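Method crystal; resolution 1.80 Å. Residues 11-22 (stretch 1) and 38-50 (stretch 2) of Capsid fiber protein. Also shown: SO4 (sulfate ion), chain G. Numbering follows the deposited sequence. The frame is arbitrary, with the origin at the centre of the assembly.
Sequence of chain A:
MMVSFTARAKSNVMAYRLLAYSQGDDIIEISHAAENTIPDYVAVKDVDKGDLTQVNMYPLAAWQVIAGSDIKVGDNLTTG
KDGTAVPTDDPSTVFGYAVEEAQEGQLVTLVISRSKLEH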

# COMPACT_ATOMS: atom_id res chain seq x y z
N SER A 11 -3.43 22.63 -14.24
CA SER A 11 -4.76 23.19 -14.34
C SER A 11 -5.26 23.36 -12.92
O SER A 11 -4.63 22.88 -11.97
CB SER A 11 -5.68 22.29 -15.17
OG SER A 11 -5.56 20.95 -14.74
N ASN A 12 -6.38 24.05 -12.76
CA ASN A 12 -6.85 24.30 -11.40
C ASN A 12 -7.13 22.98 -10.68
O ASN A 12 -7.69 22.05 -11.25
CB ASN A 12 -8.11 25.17 -11.43
CG ASN A 12 -7.82 26.59 -11.91
OD1 ASN A 12 -6.90 27.25 -11.40
ND2 ASN A 12 -8.61 27.06 -12.86
N VAL A 13 -6.70 22.91 -9.42
CA VAL A 13 -6.88 21.71 -8.60
C VAL A 13 -7.70 22.09 -7.38
O VAL A 13 -7.37 23.05 -6.66
CB VAL A 13 -5.53 21.09 -8.19
CG1 VAL A 13 -5.72 20.05 -7.08
CG2 VAL A 13 -4.83 20.47 -9.40
N MET A 14 -8.77 21.35 -7.13
CA MET A 14 -9.59 21.61 -5.96
C MET A 14 -9.29 20.60 -4.87
O MET A 14 -8.82 19.49 -5.14
CB MET A 14 -11.07 21.60 -6.34
CG MET A 14 -11.37 22.78 -7.24
SD MET A 14 -13.11 23.16 -7.34
CE MET A 14 -13.64 21.94 -8.53
N ALA A 15 -9.53 21.01 -3.63
CA ALA A 15 -9.24 20.14 -2.51
C ALA A 15 -10.12 18.91 -2.55
O ALA A 15 -11.26 18.94 -3.02
CB ALA A 15 -9.42 20.90 -1.19
N TYR A 16 -9.57 17.79 -2.07
CA TYR A 16 -10.29 16.52 -1.98
C TYR A 16 -10.65 15.96 -3.35
O TYR A 16 -11.65 15.26 -3.49
CB TYR A 16 -11.54 16.63 -1.10
CG TYR A 16 -11.19 17.37 0.17
CD1 TYR A 16 -10.19 16.87 1.00
CD2 TYR A 16 -11.78 18.59 0.49
CE1 TYR A 16 -9.80 17.55 2.15
CE2 TYR A 16 -11.40 19.28 1.66
CZ TYR A 16 -10.40 18.74 2.47
OH TYR A 16 -9.99 19.38 3.62
N ARG A 17 -9.83 16.25 -4.36
CA ARG A 17 -10.00 15.67 -5.68
C ARG A 17 -8.81 14.77 -6.00
O ARG A 17 -7.68 15.00 -5.55
CB ARG A 17 -10.15 16.75 -6.74
CG ARG A 17 -11.28 17.72 -6.45
CD ARG A 17 -12.64 17.06 -6.58
NE ARG A 17 -13.73 17.99 -6.30
CZ ARG A 17 -14.30 18.76 -7.22
NH1 ARG A 17 -13.89 18.72 -8.48
NH2 ARG A 17 -15.30 19.58 -6.88
N LEU A 18 -9.09 13.73 -6.77
CA LEU A 18 -8.05 12.79 -7.16
C LEU A 18 -7.09 13.44 -8.14
O LEU A 18 -7.50 14.25 -8.99
CB LEU A 18 -8.68 11.55 -7.80
CG LEU A 18 -9.68 10.84 -6.88
CD1 LEU A 18 -10.60 9.93 -7.71
CD2 LEU A 18 -8.96 10.06 -5.78
N LEU A 19 -5.81 13.09 -8.03
CA LEU A 19 -4.75 13.73 -8.80
C LEU A 19 -4.00 12.75 -9.69
O LEU A 19 -3.83 11.56 -9.36
CB LEU A 19 -3.71 14.39 -7.88
CG LEU A 19 -4.16 15.51 -6.95
CD1 LEU A 19 -2.99 15.90 -6.03
CD2 LEU A 19 -4.68 16.70 -7.76
N ALA A 20 -3.56 13.27 -10.83
CA ALA A 20 -2.63 12.62 -11.74
C ALA A 20 -1.31 13.40 -11.74
O ALA A 20 -1.31 14.63 -11.84
CB ALA A 20 -3.20 12.57 -13.16
N TYR A 21 -0.20 12.68 -11.66
CA TYR A 21 1.10 13.30 -11.81
C TYR A 21 1.52 13.23 -13.27
O TYR A 21 1.31 12.21 -13.94
CB TYR A 21 2.14 12.60 -10.94
CG TYR A 21 1.87 12.68 -9.47
CD1 TYR A 21 1.02 13.65 -8.94
CD2 TYR A 21 2.47 11.77 -8.59
CE1 TYR A 21 0.80 13.72 -7.55
CE2 TYR A 21 2.26 11.85 -7.23
CZ TYR A 21 1.42 12.81 -6.71
OH TYR A 21 1.23 12.87 -5.35
N SER A 22 2.13 14.30 -13.77
CA SER A 22 2.55 14.30 -15.16
C SER A 22 3.86 15.05 -15.30
O SER A 22 4.25 15.84 -14.43
CB SER A 22 1.47 14.91 -16.08
OG SER A 22 1.41 16.31 -15.92
N ILE A 38 -6.95 5.26 -12.94
CA ILE A 38 -6.45 5.07 -11.58
C ILE A 38 -5.68 6.33 -11.18
O ILE A 38 -4.71 6.71 -11.85
CB ILE A 38 -5.54 3.84 -11.47
CG1 ILE A 38 -6.25 2.58 -12.01
CG2 ILE A 38 -5.06 3.67 -10.03
CD1 ILE A 38 -7.43 2.12 -11.18
N PRO A 39 -6.07 7.00 -10.10
CA PRO A 39 -5.36 8.21 -9.69
C PRO A 39 -3.98 7.88 -9.15
O PRO A 39 -3.69 6.76 -8.72
CB PRO A 39 -6.25 8.79 -8.58
CG PRO A 39 -6.92 7.59 -8.00
CD PRO A 39 -7.17 6.67 -9.18
N ASP A 40 -3.11 8.88 -9.19
CA ASP A 40 -1.79 8.78 -8.58
C ASP A 40 -1.82 9.16 -7.10
O ASP A 40 -1.14 8.53 -6.28
CB ASP A 40 -0.78 9.65 -9.33
CG ASP A 40 -0.57 9.19 -10.76
OD1 ASP A 40 -0.49 7.95 -10.99
OD2 ASP A 40 -0.48 10.05 -11.67
N TYR A 41 -2.59 10.19 -6.75
CA TYR A 41 -2.72 10.59 -5.35
C TYR A 41 -4.00 11.41 -5.23
O TYR A 41 -4.89 11.31 -6.08
CB TYR A 41 -1.45 11.33 -4.87
CG TYR A 41 -1.32 11.25 -3.34
CD1 TYR A 41 -1.24 10.01 -2.70
CD2 TYR A 41 -1.32 12.40 -2.55
CE1 TYR A 41 -1.16 9.93 -1.31
CE2 TYR A 41 -1.23 12.32 -1.16
CZ TYR A 41 -1.16 11.08 -0.54
OH TYR A 41 -1.07 11.00 0.84
N VAL A 42 -4.11 12.19 -4.15
CA VAL A 42 -5.30 12.97 -3.84
C VAL A 42 -4.88 14.32 -3.28
O VAL A 42 -3.86 14.44 -2.58
CB VAL A 42 -6.22 12.21 -2.84
CG1 VAL A 42 -5.49 11.94 -1.52
CG2 VAL A 42 -7.53 12.97 -2.61
N ALA A 43 -5.64 15.36 -3.59
CA ALA A 43 -5.31 16.70 -3.13
C ALA A 43 -5.97 16.94 -1.78
O ALA A 43 -7.08 16.48 -1.52
CB ALA A 43 -5.76 17.78 -4.13
N VAL A 44 -5.28 17.66 -0.91
CA VAL A 44 -5.91 18.13 0.31
C VAL A 44 -5.98 19.64 0.37
O VAL A 44 -6.39 20.19 1.40
CB VAL A 44 -5.23 17.57 1.58
CG1 VAL A 44 -5.29 16.05 1.55
CG2 VAL A 44 -3.80 18.09 1.66
N LYS A 45 -5.55 20.33 -0.68
CA LYS A 45 -5.71 21.77 -0.76
C LYS A 45 -6.01 22.15 -2.20
O LYS A 45 -5.87 21.36 -3.13
CB LYS A 45 -4.48 22.52 -0.24
CG LYS A 45 -3.16 22.15 -0.87
CD LYS A 45 -2.01 22.69 0.01
CE LYS A 45 -0.64 22.17 -0.42
NZ LYS A 45 0.38 22.21 0.68
N ASP A 46 -6.44 23.39 -2.36
CA ASP A 46 -6.80 23.96 -3.65
C ASP A 46 -5.57 24.68 -4.21
O ASP A 46 -4.94 25.46 -3.50
CB ASP A 46 -7.97 24.93 -3.44
CG ASP A 46 -8.57 25.45 -4.74
OD1 ASP A 46 -7.88 26.19 -5.48
OD2 ASP A 46 -9.77 25.17 -4.99
N VAL A 47 -5.23 24.41 -5.47
CA VAL A 47 -4.08 25.06 -6.12
C VAL A 47 -4.54 25.68 -7.44
O VAL A 47 -5.22 25.02 -8.24
CB VAL A 47 -2.93 24.08 -6.39
CG1 VAL A 47 -1.70 24.87 -6.89
CG2 VAL A 47 -2.58 23.26 -5.14
N ASP A 48 -4.14 26.93 -7.68
CA ASP A 48 -4.51 27.59 -8.92
C ASP A 48 -3.54 27.20 -10.04
O ASP A 48 -2.35 26.98 -9.81
CB ASP A 48 -4.51 29.11 -8.75
CG ASP A 48 -5.51 29.56 -7.68
OD1 ASP A 48 -6.45 28.79 -7.36
OD2 ASP A 48 -5.36 30.69 -7.17
N LYS A 49 -4.08 27.12 -11.25
CA LYS A 49 -3.31 26.74 -12.43
C LYS A 49 -2.02 27.54 -12.53
O LYS A 49 -2.02 28.77 -12.41
CB LYS A 49 -4.16 26.96 -13.69
CG LYS A 49 -3.35 27.00 -14.98
CD LYS A 49 -4.23 26.74 -16.20
CE LYS A 49 -3.60 27.28 -17.46
NZ LYS A 49 -4.37 26.90 -18.68
N GLY A 50 -0.91 26.84 -12.76
CA GLY A 50 0.39 27.45 -12.87
C GLY A 50 1.09 27.77 -11.57
O GLY A 50 2.24 28.21 -11.60
S SO4 G . -2.08 18.92 -2.55
O1 SO4 G . -1.83 17.51 -2.93
O2 SO4 G . -0.94 19.38 -1.72
O3 SO4 G . -2.17 19.77 -3.76
O4 SO4 G . -3.34 19.01 -1.78

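The two stretches run antiparallel and are held together chiefly by backbone hydrogen bonds that continue through a turn in the first stretch, with an asparagine and an aspartate side chain extending the pairing at its ends and apolar side chains packing between.

At one end, Val-13 and Val-47 form a single antiparallel bridge with two bonds: Val-13 N donates to Val-47 O and Val-47 N to Val-13 O, each 2.8 Å. The carbonyl of Val-13 also receives a CA-H...O contact, Asp-46 CA lying 3.2 Å from Val-13 O. Beyond this bridge the pairing continues through a side chain. The end of Asn-12 comes nearer the second stretch than its CA-to-CB bond would suggest, and its OD1 accepts a nearly linear bond from Lys-49 N at 2.8 Å. A short side chain with an amide oxygen suits this place, since it serves the backbone NH as a carbonyl would. Lys-49, whose side-chain end leads away, adds its CB against Ser-11 C at 3.8 Å, while its charged end remains free of the contact.

Between the bridges, Met-14 to Arg-17 make a type II beta turn, closed by a weak bond from Arg-17 N to Met-14 O (3.5 Å). The turn is nevertheless anchored to the second stretch, for Tyr-16 N donates to Ala-43 O and Ala-43 N donates to Arg-17 O, both at 2.9 Å. Ala-43 points toward the first stretch, and its small methyl fits among close neighbours: Ala-43 CB lies 3.6 Å from Met-14 O, 3.7 Å from Val-13 CG1 and 3.8 Å from Leu-19 CD1.

Strand pairing begins after the turn. Leu-19 N donates to Tyr-41 O at 2.8 Å, and Leu-19 O accepts from both Asp-40 N at 2.8 Å and Tyr-41 N at 3.2 Å. Leu-18 and Val-42 share one face of the sheet, where Leu-18 CB also packs on Pro-39 CB at 3.8 Å; Leu-19 and Tyr-41 begin on the other. Leucine, valine and proline suit this buried position because their side chains need no polar partner; the backbone bonds of the strand pairs fall to Leu-19 and Tyr-41, since Leu-18 and Val-42 are a non-hydrogen-bonded pair.

Asp-40 points toward the first stretch, and its OD2 accepts from Tyr-21 N at 2.6 Å, so that a carboxylate takes over where the backbone ladder stops. Its CB lies over one face of the Tyr-21 ring, 4.1 Å from the ring centroid, in a CH-pi contact. The same ring reaches Tyr-41, with Tyr-21 CZ 3.7 Å from Tyr-41 CB. Tyr-21 OH is buried here without a polar partner in the model, whereas Tyr-41 OH is bonded elsewhere in the structure.

Together the stretches bury 961 Å², both sides summed. A sulfate, probably from the crystallisation liquor, sits by the second stretch: its O4 accepts from Val-44 N at 2.5 Å and from Lys-45 N at 2.8 Å, occupying two amides that the first stretch does not use.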